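Amine Dehydrogenase (Pseudomonas putida, PDB 1JMX) catalyses the oxidative deamination of amines with a quinone cofactor, the two c-type hemes of this subunit probably carrying the released electrons onward. Local coordinates at residues R26-K32 with Q112-E118; F92-L96 with D155-Y160; Q68-E74 with S164-W170. All blocks are in the same frame, centred on the assembly; numbering follows the deposited sequence.

Contact 1 of 3, residues R26-K32 with Q112-E118; sequences RISHQRK and QRRPAKE. With HEC (heme c), chain F.
Arg26 opens this heme c propionate site with a positive phi (74°) and a side chain, chi1 to chi3 all m, that reaches back to Glu118. Its NH1 forms a salt bridge to Glu118 OE1 (2.5 Å), its NH2 a weak hydrogen bond to heme O1A (2.9 Å), and one water joins Arg26 N to Glu118 OE2 (2.9 Å each); Arg26 NE binds Asp118 O of another chain. Ile27 turns away and lays CG1 3.5 Å from heme CHB. At His29, CB packs 3.8 Å from Glu118 CD and O lies 3.0 Å from CD of Pro115, the N-cap residue of helix 116-129, while the imidazole turns to Glu19. Extended from Gln30, the chain runs antiparallel to 112-114 (CA-CA 4.9 Å from Gln30 to Arg114). Gln30 (m, t) sends NE2 to Glu118 OE1 (2.9 Å) and heme O1A (3.1 Å), and OE1 to Lys32 NZ (2.7 Å). Arg31 and Arg113 are the hydrogen-bonded pair, N to O 3.0 Å in both directions; the Arg31 guanidinium lies over Arg113 CG and bonds Leu162 O. Lys32 NZ donates to Gln112 OE1 (3.2 Å), which also accepts from Arg114 NE and NH2 (both 2.9 Å). Arg114 grips both propionate oxygens: NH1 to heme O1A 2.8 Å, NH2 to heme O2A 3.0 Å. Cations thus crowd as close as 3.2 Å (Lys32 NZ to Arg114 NH2), which the carboxylate of buried Glu118 and the heme propionate help to offset.

Contact 2 of 3, residues F92-L96 with D155-Y160; sequences FDTQL and DLAKRY
A short turn running into a helix faces the C-terminal end of another helix. Residues 92-93 are extended and Thr94 starts helix 94-100; residues 155-159 are the last of helix 144-159, and Tyr160 leaves helical geometry (phi -129°, psi 69°). The two backbones stay well apart, the nearest CA pair being Leu96 and Leu156 at 8.6 Å, so side chains alone close the gap. Both helices belong to the diheme cytochrome c-type domain, and helix 94-100 leads directly into the Cys-X-X-Cys-His motif of residues 100-104, which holds the second heme.

Asp93 is the N-cap of that helix. With chi1 in p, its OD2 accepts a weak capping bond from Leu96 N (3.5 Å), while OD1 reaches across to Arg159 NH1 in a salt bridge of 3.0 Å. Arg159 (chi1 m, chi2 t, chi3 m) also has Asp155 one turn back, where Arg159 NE lies 3.6 Å from Asp155 OD1; that oxygen is well out of the guanidinium plane, so only the charges attract. One arginine therefore serves two aspartates in a salt-bridge network. Gln95, stretched t,t, comes alongside with NE2 3.4 Å from Asp155 OD1. Next to the salt bridges, Leu96 CD2 packs on Leu156 CD2 at 3.8 Å, and Leu156 itself lines the pocket of the second heme. At Tyr160, the end of the segment, Phe92 CE1 lies 3.9 Å from Tyr160 OH. The edge of the Arg159 guanidinium rests on the leucine, NH2 3.2 Å from Leu96 CG.

Contact 3 of 3, residues Q68-E74 with S164-W170; sequences QGLAPSE and SAAWAEW
Ala71 sits against the first turns of helix 165-173, its CA 5.0 Å from that of Trp167. Its CB packs 3.9 Å from Ala166 CB, 3.8 Å from Trp170 CB and 3.4 Å from Ala166 O. Two indoles, both with chi1 t, reach from the helix to the loop here. Pro72 lies on the face of Trp170, a CH-pi contact with CD 3.6 Å from the centroid of the six-membered ring, 18° off its normal. Trp167 spreads along the extended residues 69-71, and Gly69 O stands over its face, 3.6 Å from Trp167 CZ3. This loop follows helix 54-67 of the cytochrome domain and takes helical phi/psi from Pro72 to Glu74; Pro72 and Trp170 also touch Leu256 on strand 247-256, so the contact lies where the heme domain meets the eight-stranded barrel. At the outer side, Ser73 OG lies 3.7 Å from Ala166 CB. Glu74 (m, t) folds back on its own loop: N donates to Ala71 O (3.0 Å), and OE1 accepts from Ala71 N (2.8 Å) and pairs with Arg31. The other oxygen, Glu74 OE2, accepts from Ser164 OG (2.7 Å). Ser164 is the N-cap of the helix, chi1 p, and its OG takes a weak capping bond from Trp167 N (3.3 Å).

How the contacts relate
The short ladder of contact 1 has the other two contacts as neighbours, its centre about 15 Å from that of contact 2 and about 14 Å from that of contact 3. Beyond Arg113, Arg114 N lies 3.0 Å from Tyr160 O, a probable hydrogen bond into contact 2; from segment 26-32, Ile27 O to Gln68 NE2 (2.7 Å) and Arg31 NH1 to Gly69 O (2.8 Å) tie it to contact 3, where Trp167 makes a cation-pi contact with Arg31. Contacts 2 and 3, their centres about 18 Å apart, adjoin only in sequence. Contact 1 touches both hemes and contact 2 the second through Leu156, whereas contact 3 stands back, the side chain of Gln68 about 7 Å from a heme.

Contact 1 of 3, residues R26-K32 with Q112-E118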
loop_
_atom_site.group_PDB
_atom_site.type_symbol
_atom_site.label_atom_id
_atom_site.label_comp_id
_atom_site.label_asym_id
_atom_site.label_seq_id
_atom_site.Cartn_x
_atom_site.Cartn_y
_atom_site.Cartn_z
ATOM N N ARG A 26 24.495 -12.889 -5.753
ATOM C CA ARG A 26 23.392 -12.165 -5.124
ATOM C C ARG A 26 23.285 -12.458 -3.632
ATOM O O ARG A 26 23.511 -11.577 -2.809
ATOM C CB ARG A 26 22.070 -12.470 -5.847
ATOM C CG ARG A 26 22.162 -12.245 -7.357
ATOM C CD ARG A 26 22.235 -10.768 -7.698
ATOM N NE ARG A 26 20.872 -10.273 -7.825
ATOM C CZ ARG A 26 20.357 -9.264 -7.143
ATOM N NH1 ARG A 26 21.075 -8.578 -6.276
ATOM N NH2 ARG A 26 19.068 -9.026 -7.246
ATOM N N ILE A 27 23.023 -13.721 -3.303
ATOM C CA ILE A 27 22.863 -14.196 -1.926
ATOM C C ILE A 27 23.950 -13.783 -0.943
ATOM O O ILE A 27 23.647 -13.312 0.152
ATOM C CB ILE A 27 22.720 -15.732 -1.902
ATOM C CG1 ILE A 27 21.525 -16.139 -2.766
ATOM C CG2 ILE A 27 22.546 -16.239 -0.469
ATOM C CD1 ILE A 27 21.374 -17.625 -2.944
ATOM N N SER A 28 25.207 -13.924 -1.343
ATOM C CA SER A 28 26.327 -13.593 -0.470
ATOM C C SER A 28 26.820 -12.153 -0.556
ATOM O O SER A 28 27.921 -11.850 -0.102
ATOM C CB SER A 28 27.494 -14.537 -0.760
ATOM O OG SER A 28 27.057 -15.881 -0.755
ATOM N N HIS A 29 25.998 -11.258 -1.089
ATOM C CA HIS A 29 26.407 -9.868 -1.252
ATOM C C HIS A 29 25.369 -8.902 -0.690
ATOM O O HIS A 29 25.297 -7.736 -1.086
ATOM C CB HIS A 29 26.635 -9.596 -2.738
ATOM C CG HIS A 29 27.370 -10.695 -3.433
ATOM N ND1 HIS A 29 28.744 -10.742 -3.503
ATOM C CD2 HIS A 29 26.925 -11.828 -4.023
ATOM C CE1 HIS A 29 29.115 -11.859 -4.102
ATOM N NE2 HIS A 29 28.030 -12.536 -4.427
ATOM N N GLN A 30 24.570 -9.417 0.238
ATOM C CA GLN A 30 23.521 -8.650 0.880
ATOM C C GLN A 30 23.396 -9.087 2.341
ATOM O O GLN A 30 23.649 -10.246 2.672
ATOM C CB GLN A 30 22.191 -8.906 0.161
ATOM C CG GLN A 30 22.176 -8.547 -1.318
ATOM C CD GLN A 30 20.899 -8.976 -2.009
ATOM O OE1 GLN A 30 19.950 -9.422 -1.365
ATOM N NE2 GLN A 30 20.875 -8.861 -3.326
ATOM N N ARG A 31 23.046 -8.145 3.215
ATOM C CA ARG A 31 22.841 -8.430 4.645
ATOM C C ARG A 31 21.463 -7.905 5.007
ATOM O O ARG A 31 21.116 -6.784 4.649
ATOM C CB ARG A 31 23.909 -7.765 5.519
ATOM C CG ARG A 31 25.290 -8.355 5.330
ATOM C CD ARG A 31 26.267 -7.915 6.392
ATOM N NE ARG A 31 26.677 -6.523 6.264
ATOM C CZ ARG A 31 26.309 -5.565 7.106
ATOM N NH1 ARG A 31 25.513 -5.855 8.125
ATOM N NH2 ARG A 31 26.782 -4.333 6.970
ATOM N N LYS A 32 20.663 -8.734 5.666
ATOM C CA LYS A 32 19.305 -8.343 6.042
ATOM C C LYS A 32 18.926 -8.896 7.418
ATOM O O LYS A 32 19.661 -9.689 8.019
ATOM C CB LYS A 32 18.286 -8.892 5.028
ATOM C CG LYS A 32 18.724 -8.936 3.570
ATOM C CD LYS A 32 17.745 -9.781 2.764
ATOM C CE LYS A 32 18.260 -10.094 1.366
ATOM N NZ LYS A 32 17.938 -9.051 0.390
ATOM N N GLN A 112 18.475 -3.136 5.440
ATOM C CA GLN A 112 19.326 -3.917 4.549
ATOM C C GLN A 112 20.636 -3.182 4.263
ATOM O O GLN A 112 20.702 -1.956 4.314
ATOM C CB GLN A 112 18.607 -4.242 3.232
ATOM C CG GLN A 112 17.407 -5.168 3.385
ATOM C CD GLN A 112 17.032 -5.868 2.096
ATOM O OE1 GLN A 112 17.837 -5.961 1.172
ATOM N NE2 GLN A 112 15.813 -6.385 2.037
ATOM N N ARG A 113 21.687 -3.953 4.017
ATOM C CA ARG A 113 23.006 -3.416 3.708
ATOM C C ARG A 113 23.485 -4.085 2.413
ATOM O O ARG A 113 23.504 -5.310 2.309
ATOM C CB ARG A 113 23.969 -3.691 4.867
ATOM C CG ARG A 113 23.678 -2.890 6.132
ATOM C CD ARG A 113 23.748 -1.407 5.837
ATOM N NE ARG A 113 23.526 -0.565 7.009
ATOM C CZ ARG A 113 22.331 -0.277 7.522
ATOM N NH1 ARG A 113 21.225 -0.774 6.975
ATOM N NH2 ARG A 113 22.236 0.548 8.558
ATOM N N ARG A 114 23.827 -3.283 1.412
ATOM C CA ARG A 114 24.258 -3.818 0.116
ATOM C C ARG A 114 25.266 -2.932 -0.591
ATOM O O ARG A 114 25.318 -1.726 -0.351
ATOM C CB ARG A 114 23.065 -3.912 -0.843
ATOM C CG ARG A 114 21.859 -4.673 -0.376
ATOM C CD ARG A 114 20.753 -4.472 -1.379
ATOM N NE ARG A 114 19.574 -5.266 -1.083
ATOM C CZ ARG A 114 18.856 -5.897 -2.002
ATOM N NH1 ARG A 114 19.201 -5.836 -3.279
ATOM N NH2 ARG A 114 17.767 -6.556 -1.646
ATOM N N PRO A 115 26.108 -3.529 -1.459
ATOM C CA PRO A 115 27.085 -2.718 -2.190
ATOM C C PRO A 115 26.292 -2.074 -3.338
ATOM O O PRO A 115 25.165 -2.496 -3.624
ATOM C CB PRO A 115 28.100 -3.758 -2.684
ATOM C CG PRO A 115 27.274 -4.977 -2.879
ATOM C CD PRO A 115 26.371 -4.969 -1.656
ATOM N N ALA A 116 26.860 -1.061 -3.984
ATOM C CA ALA A 116 26.169 -0.361 -5.068
ATOM C C ALA A 116 25.569 -1.232 -6.173
ATOM O O ALA A 116 24.466 -0.951 -6.634
ATOM C CB ALA A 116 27.069 0.707 -5.670
ATOM N N LYS A 117 26.274 -2.283 -6.592
ATOM C CA LYS A 117 25.771 -3.156 -7.659
ATOM C C LYS A 117 24.520 -3.925 -7.259
ATOM O O LYS A 117 23.662 -4.203 -8.102
ATOM C CB LYS A 117 26.864 -4.117 -8.138
ATOM C CG LYS A 117 26.410 -5.166 -9.175
ATOM C CD LYS A 117 25.792 -4.548 -10.445
ATOM C CE LYS A 117 26.775 -3.653 -11.203
ATOM N NZ LYS A 117 26.223 -3.127 -12.505
ATOM N N GLU A 118 24.424 -4.279 -5.981
ATOM C CA GLU A 118 23.262 -5.001 -5.477
ATOM C C GLU A 118 22.070 -4.051 -5.344
ATOM O O GLU A 118 20.921 -4.485 -5.418
ATOM C CB GLU A 118 23.581 -5.684 -4.148
ATOM C CG GLU A 118 24.694 -6.724 -4.249
ATOM C CD GLU A 118 24.331 -7.881 -5.158
ATOM O OE1 GLU A 118 23.253 -8.455 -4.963
ATOM O OE2 GLU A 118 25.117 -8.228 -6.061
HETATM FE FE HEC F . 16.989 -16.160 -5.955
HETATM C CHA HEC F . 17.287 -12.890 -6.718
HETATM C CHB HEC F . 18.055 -15.533 -2.807
HETATM C CHC HEC F . 16.706 -19.477 -5.197
HETATM C CHD HEC F . 15.918 -16.806 -9.151
HETATM N NA HEC F . 17.549 -14.558 -4.976
HETATM C C1A HEC F . 17.619 -13.268 -5.434
HETATM C C2A HEC F . 18.089 -12.363 -4.394
HETATM C C3A HEC F . 18.301 -13.113 -3.302
HETATM C C4A HEC F . 17.966 -14.474 -3.661
HETATM C CMA HEC F . 18.798 -12.621 -1.957
HETATM C CAA HEC F . 18.289 -10.872 -4.539
HETATM C CBA HEC F . 17.065 -10.153 -4.017
HETATM C CGA HEC F . 17.166 -8.644 -4.125
HETATM O O1A HEC F . 18.187 -8.127 -4.609
HETATM O O2A HEC F . 16.205 -7.966 -3.716
HETATM N NB HEC F . 17.302 -17.262 -4.361
HETATM C C1B HEC F . 17.753 -16.842 -3.108
HETATM C C2B HEC F . 17.889 -17.902 -2.167
HETATM C C3B HEC F . 17.518 -19.028 -2.848
HETATM C C4B HEC F . 17.146 -18.628 -4.197
HETATM C CMB HEC F . 18.369 -17.776 -0.705
HETATM C CAB HEC F . 17.535 -20.413 -2.232
HETATM C CBB HEC F . 16.326 -20.876 -1.414
HETATM N NC HEC F . 16.428 -17.785 -6.958
HETATM C C1C HEC F . 16.370 -19.090 -6.484
HETATM C C2C HEC F . 15.917 -20.009 -7.499
HETATM C C3C HEC F . 15.710 -19.282 -8.601
HETATM C C4C HEC F . 16.015 -17.887 -8.269
HETATM C CMC HEC F . 15.739 -21.516 -7.321
HETATM C CAC HEC F . 15.469 -19.882 -9.978
HETATM C CBC HEC F . 14.084 -20.274 -10.453
HETATM N ND HEC F . 16.663 -15.080 -7.596
HETATM C C1D HEC F . 16.220 -15.486 -8.835
HETATM C C2D HEC F . 16.113 -14.360 -9.773
HETATM C C3D HEC F . 16.506 -13.270 -9.051
HETATM C C4D HEC F . 16.837 -13.730 -7.735
HETATM C CMD HEC F . 15.658 -14.414 -11.236
HETATM C CAD HEC F . 16.597 -11.813 -9.499
HETATM C CBD HEC F . 15.308 -11.010 -9.418
HETATM C CGD HEC F . 14.722 -10.961 -8.028
HETATM O O1D HEC F . 13.705 -11.614 -7.783
HETATM O O2D HEC F . 15.272 -10.265 -7.161
HETATM O O HOH W 1 26.135 -10.766 -6.899
#

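Contact 2 of 3, residues F92-L96 with D155-Y160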
loop_
_atom_site.group_PDB
_atom_site.type_symbol
_atom_site.label_atom_id
_atom_site.label_comp_id
_atom_site.label_asym_id
_atom_site.label_seq_id
_atom_site.Cartn_x
_atom_site.Cartn_y
_atom_site.Cartn_z
ATOM N N PHE A 92 12.133 9.948 6.843
ATOM C CA PHE A 92 13.316 9.769 6.000
ATOM C C PHE A 92 13.369 10.996 5.098
ATOM O O PHE A 92 12.400 11.756 5.030
ATOM C CB PHE A 92 13.182 8.524 5.107
ATOM C CG PHE A 92 13.297 7.222 5.840
ATOM C CD1 PHE A 92 14.541 6.692 6.144
ATOM C CD2 PHE A 92 12.161 6.511 6.199
ATOM C CE1 PHE A 92 14.656 5.463 6.797
ATOM C CE2 PHE A 92 12.259 5.284 6.850
ATOM C CZ PHE A 92 13.512 4.756 7.150
ATOM N N ASP A 93 14.485 11.184 4.400
ATOM C CA ASP A 93 14.627 12.311 3.481
ATOM C C ASP A 93 13.642 12.142 2.316
ATOM O O ASP A 93 13.217 11.026 2.026
ATOM C CB ASP A 93 16.076 12.417 2.985
ATOM C CG ASP A 93 16.582 11.132 2.355
ATOM O OD1 ASP A 93 16.639 10.102 3.064
ATOM O OD2 ASP A 93 16.932 11.159 1.156
ATOM N N THR A 94 13.291 13.236 1.643
ATOM C CA THR A 94 12.319 13.184 0.548
ATOM C C THR A 94 12.710 12.283 -0.614
ATOM O O THR A 94 11.866 11.576 -1.154
ATOM C CB THR A 94 11.958 14.590 -0.008
ATOM O OG1 THR A 94 13.129 15.224 -0.534
ATOM C CG2 THR A 94 11.361 15.464 1.078
ATOM N N GLN A 95 13.986 12.280 -0.979
ATOM C CA GLN A 95 14.437 11.455 -2.090
ATOM C C GLN A 95 14.154 9.975 -1.845
ATOM O O GLN A 95 13.622 9.293 -2.712
ATOM C CB GLN A 95 15.916 11.672 -2.354
ATOM C CG GLN A 95 16.417 10.932 -3.554
ATOM C CD GLN A 95 17.913 10.950 -3.630
ATOM O OE1 GLN A 95 18.481 11.498 -4.569
ATOM N NE2 GLN A 95 18.572 10.362 -2.632
ATOM N N LEU A 96 14.479 9.497 -0.652
ATOM C CA LEU A 96 14.248 8.105 -0.294
ATOM C C LEU A 96 12.750 7.829 -0.161
ATOM O O LEU A 96 12.282 6.754 -0.513
ATOM C CB LEU A 96 14.979 7.769 1.022
ATOM C CG LEU A 96 15.142 6.317 1.507
ATOM C CD1 LEU A 96 13.860 5.770 2.123
ATOM C CD2 LEU A 96 15.610 5.443 0.358
ATOM N N ASP A 155 23.595 6.814 -3.316
ATOM C CA ASP A 155 23.235 7.312 -1.991
ATOM C C ASP A 155 22.937 6.114 -1.095
ATOM O O ASP A 155 23.415 6.043 0.032
ATOM C CB ASP A 155 22.009 8.243 -2.083
ATOM C CG ASP A 155 21.678 8.928 -0.757
ATOM O OD1 ASP A 155 20.507 8.852 -0.311
ATOM O OD2 ASP A 155 22.588 9.559 -0.167
ATOM N N LEU A 156 22.174 5.158 -1.625
ATOM C CA LEU A 156 21.807 3.952 -0.895
ATOM C C LEU A 156 23.059 3.170 -0.510
ATOM O O LEU A 156 23.122 2.588 0.568
ATOM C CB LEU A 156 20.900 3.058 -1.748
ATOM C CG LEU A 156 19.443 3.412 -2.043
ATOM C CD1 LEU A 156 18.885 2.457 -3.081
ATOM C CD2 LEU A 156 18.620 3.345 -0.773
ATOM N N ALA A 157 24.050 3.166 -1.399
ATOM C CA ALA A 157 25.300 2.455 -1.163
ATOM C C ALA A 157 26.153 3.125 -0.092
ATOM O O ALA A 157 26.869 2.461 0.647
ATOM C CB ALA A 157 26.086 2.332 -2.455
ATOM N N LYS A 158 26.089 4.445 -0.020
ATOM C CA LYS A 158 26.856 5.182 0.974
ATOM C C LYS A 158 26.195 5.112 2.360
ATOM O O LYS A 158 26.874 4.968 3.385
ATOM C CB LYS A 158 27.016 6.637 0.527
ATOM C CG LYS A 158 27.850 7.484 1.473
ATOM C CD LYS A 158 28.098 8.888 0.920
ATOM C CE LYS A 158 29.190 8.873 -0.145
ATOM N NZ LYS A 158 29.622 10.259 -0.543
ATOM N N ARG A 159 24.868 5.197 2.377
ATOM C CA ARG A 159 24.107 5.151 3.616
ATOM C C ARG A 159 23.986 3.740 4.189
ATOM O O ARG A 159 24.077 3.547 5.404
ATOM C CB ARG A 159 22.702 5.740 3.408
ATOM C CG ARG A 159 22.687 7.136 2.789
ATOM C CD ARG A 159 21.427 7.936 3.138
ATOM N NE ARG A 159 20.161 7.252 2.850
ATOM C CZ ARG A 159 18.987 7.589 3.401
ATOM N NH1 ARG A 159 18.915 8.598 4.262
ATOM N NH2 ARG A 159 17.880 6.898 3.128
ATOM N N TYR A 160 23.793 2.759 3.310
ATOM C CA TYR A 160 23.628 1.370 3.732
ATOM C C TYR A 160 24.556 0.417 2.989
ATOM O O TYR A 160 24.088 -0.420 2.224
ATOM C CB TYR A 160 22.185 0.927 3.491
ATOM C CG TYR A 160 21.139 1.901 3.963
ATOM C CD1 TYR A 160 20.174 2.384 3.082
ATOM C CD2 TYR A 160 21.098 2.328 5.293
ATOM C CE1 TYR A 160 19.191 3.268 3.509
ATOM C CE2 TYR A 160 20.118 3.211 5.740
ATOM C CZ TYR A 160 19.162 3.677 4.843
ATOM O OH TYR A 160 18.162 4.531 5.273
#

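Contact 3 of 3, residues Q68-E74 with S164-W170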
loop_
_atom_site.group_PDB
_atom_site.type_symbol
_atom_site.label_atom_id
_atom_site.label_comp_id
_atom_site.label_asym_id
_atom_site.label_seq_id
_atom_site.Cartn_x
_atom_site.Cartn_y
_atom_site.Cartn_z
ATOM N N GLN A 68 24.825 -13.386 7.448
ATOM C CA GLN A 68 24.670 -12.056 6.877
ATOM C C GLN A 68 23.536 -11.263 7.511
ATOM O O GLN A 68 22.479 -11.062 6.916
ATOM C CB GLN A 68 24.472 -12.177 5.371
ATOM C CG GLN A 68 25.688 -12.736 4.647
ATOM C CD GLN A 68 25.305 -13.602 3.474
ATOM O OE1 GLN A 68 25.896 -14.658 3.251
ATOM N NE2 GLN A 68 24.299 -13.175 2.727
ATOM N N GLY A 69 23.775 -10.814 8.733
ATOM C CA GLY A 69 22.784 -10.033 9.443
ATOM C C GLY A 69 23.267 -8.611 9.629
ATOM O O GLY A 69 24.253 -8.192 9.025
ATOM N N LEU A 70 22.552 -7.858 10.452
ATOM C CA LEU A 70 22.918 -6.477 10.717
ATOM C C LEU A 70 23.390 -6.348 12.159
ATOM O O LEU A 70 22.935 -7.072 13.037
ATOM C CB LEU A 70 21.713 -5.551 10.519
ATOM C CG LEU A 70 20.921 -5.543 9.216
ATOM C CD1 LEU A 70 19.885 -4.436 9.281
ATOM C CD2 LEU A 70 21.838 -5.320 8.041
ATOM N N ALA A 71 24.330 -5.446 12.395
ATOM C CA ALA A 71 24.787 -5.196 13.748
ATOM C C ALA A 71 23.616 -4.479 14.445
ATOM O O ALA A 71 22.741 -3.919 13.783
ATOM C CB ALA A 71 26.023 -4.312 13.728
ATOM N N PRO A 72 23.559 -4.530 15.784
ATOM C CA PRO A 72 22.468 -3.865 16.495
ATOM C C PRO A 72 22.303 -2.397 16.102
ATOM O O PRO A 72 21.203 -1.960 15.787
ATOM C CB PRO A 72 22.877 -4.027 17.956
ATOM C CG PRO A 72 23.559 -5.352 17.946
ATOM C CD PRO A 72 24.432 -5.246 16.729
ATOM N N SER A 73 23.411 -1.664 16.057
ATOM C CA SER A 73 23.384 -0.252 15.708
ATOM C C SER A 73 22.939 0.033 14.275
ATOM O O SER A 73 22.636 1.170 13.938
ATOM C CB SER A 73 24.742 0.390 15.982
ATOM O OG SER A 73 25.751 -0.180 15.178
ATOM N N GLU A 74 22.912 -0.991 13.428
ATOM C CA GLU A 74 22.473 -0.807 12.050
ATOM C C GLU A 74 20.952 -0.893 11.951
ATOM O O GLU A 74 20.382 -0.659 10.889
ATOM C CB GLU A 74 23.144 -1.820 11.121
ATOM C CG GLU A 74 24.660 -1.652 11.013
ATOM C CD GLU A 74 25.295 -2.665 10.078
ATOM O OE1 GLU A 74 24.926 -3.852 10.128
ATOM O OE2 GLU A 74 26.162 -2.271 9.286
ATOM N N SER A 164 30.903 -2.394 6.967
ATOM C CA SER A 164 30.921 -1.326 7.950
ATOM C C SER A 164 31.681 -1.838 9.168
ATOM O O SER A 164 31.799 -3.049 9.372
ATOM C CB SER A 164 29.487 -0.931 8.342
ATOM O OG SER A 164 28.837 -1.974 9.051
ATOM N N ALA A 165 32.204 -0.913 9.963
ATOM C CA ALA A 165 32.945 -1.275 11.161
ATOM C C ALA A 165 32.021 -1.983 12.147
ATOM O O ALA A 165 32.411 -2.953 12.794
ATOM C CB ALA A 165 33.543 -0.024 11.795
ATOM N N ALA A 166 30.777 -1.512 12.209
ATOM C CA ALA A 166 29.755 -2.062 13.095
ATOM C C ALA A 166 29.535 -3.557 12.903
ATOM O O ALA A 166 29.465 -4.317 13.871
ATOM C CB ALA A 166 28.446 -1.311 12.883
ATOM N N TRP A 167 29.403 -3.971 11.648
ATOM C CA TRP A 167 29.192 -5.372 11.324
ATOM C C TRP A 167 30.428 -6.210 11.621
ATOM O O TRP A 167 30.322 -7.343 12.091
ATOM C CB TRP A 167 28.811 -5.521 9.849
ATOM C CG TRP A 167 28.636 -6.940 9.424
ATOM C CD1 TRP A 167 29.176 -7.538 8.327
ATOM C CD2 TRP A 167 27.872 -7.950 10.100
ATOM N NE1 TRP A 167 28.798 -8.857 8.273
ATOM C CE2 TRP A 167 27.999 -9.139 9.348
ATOM C CE3 TRP A 167 27.094 -7.965 11.270
ATOM C CZ2 TRP A 167 27.378 -10.336 9.724
ATOM C CZ3 TRP A 167 26.477 -9.155 11.647
ATOM C CH2 TRP A 167 26.624 -10.325 10.872
ATOM N N ALA A 168 31.597 -5.657 11.316
ATOM C CA ALA A 168 32.866 -6.344 11.538
ATOM C C ALA A 168 33.089 -6.585 13.028
ATOM O O ALA A 168 33.445 -7.694 13.446
ATOM C CB ALA A 168 34.020 -5.516 10.956
ATOM N N GLU A 169 32.851 -5.541 13.822
ATOM C CA GLU A 169 33.015 -5.596 15.270
ATOM C C GLU A 169 31.919 -6.379 15.957
ATOM O O GLU A 169 32.077 -6.805 17.104
ATOM C CB GLU A 169 33.121 -4.189 15.842
ATOM C CG GLU A 169 34.497 -3.588 15.611
ATOM C CD GLU A 169 34.592 -2.121 15.985
ATOM O OE1 GLU A 169 35.019 -1.318 15.115
ATOM O OE2 GLU A 169 34.265 -1.774 17.149
ATOM N N TRP A 170 30.797 -6.549 15.269
ATOM C CA TRP A 170 29.708 -7.321 15.823
ATOM C C TRP A 170 29.992 -8.816 15.637
ATOM O O TRP A 170 29.713 -9.617 16.524
ATOM C CB TRP A 170 28.374 -6.953 15.180
ATOM C CG TRP A 170 27.284 -7.772 15.747
ATOM C CD1 TRP A 170 26.580 -8.745 15.115
ATOM C CD2 TRP A 170 26.830 -7.760 17.104
ATOM N NE1 TRP A 170 25.719 -9.347 15.993
ATOM C CE2 TRP A 170 25.852 -8.762 17.223
ATOM C CE3 TRP A 170 27.162 -6.998 18.233
ATOM C CZ2 TRP A 170 25.195 -9.030 18.427
ATOM C CZ3 TRP A 170 26.509 -7.262 19.432
ATOM C CH2 TRP A 170 25.536 -8.272 19.519
#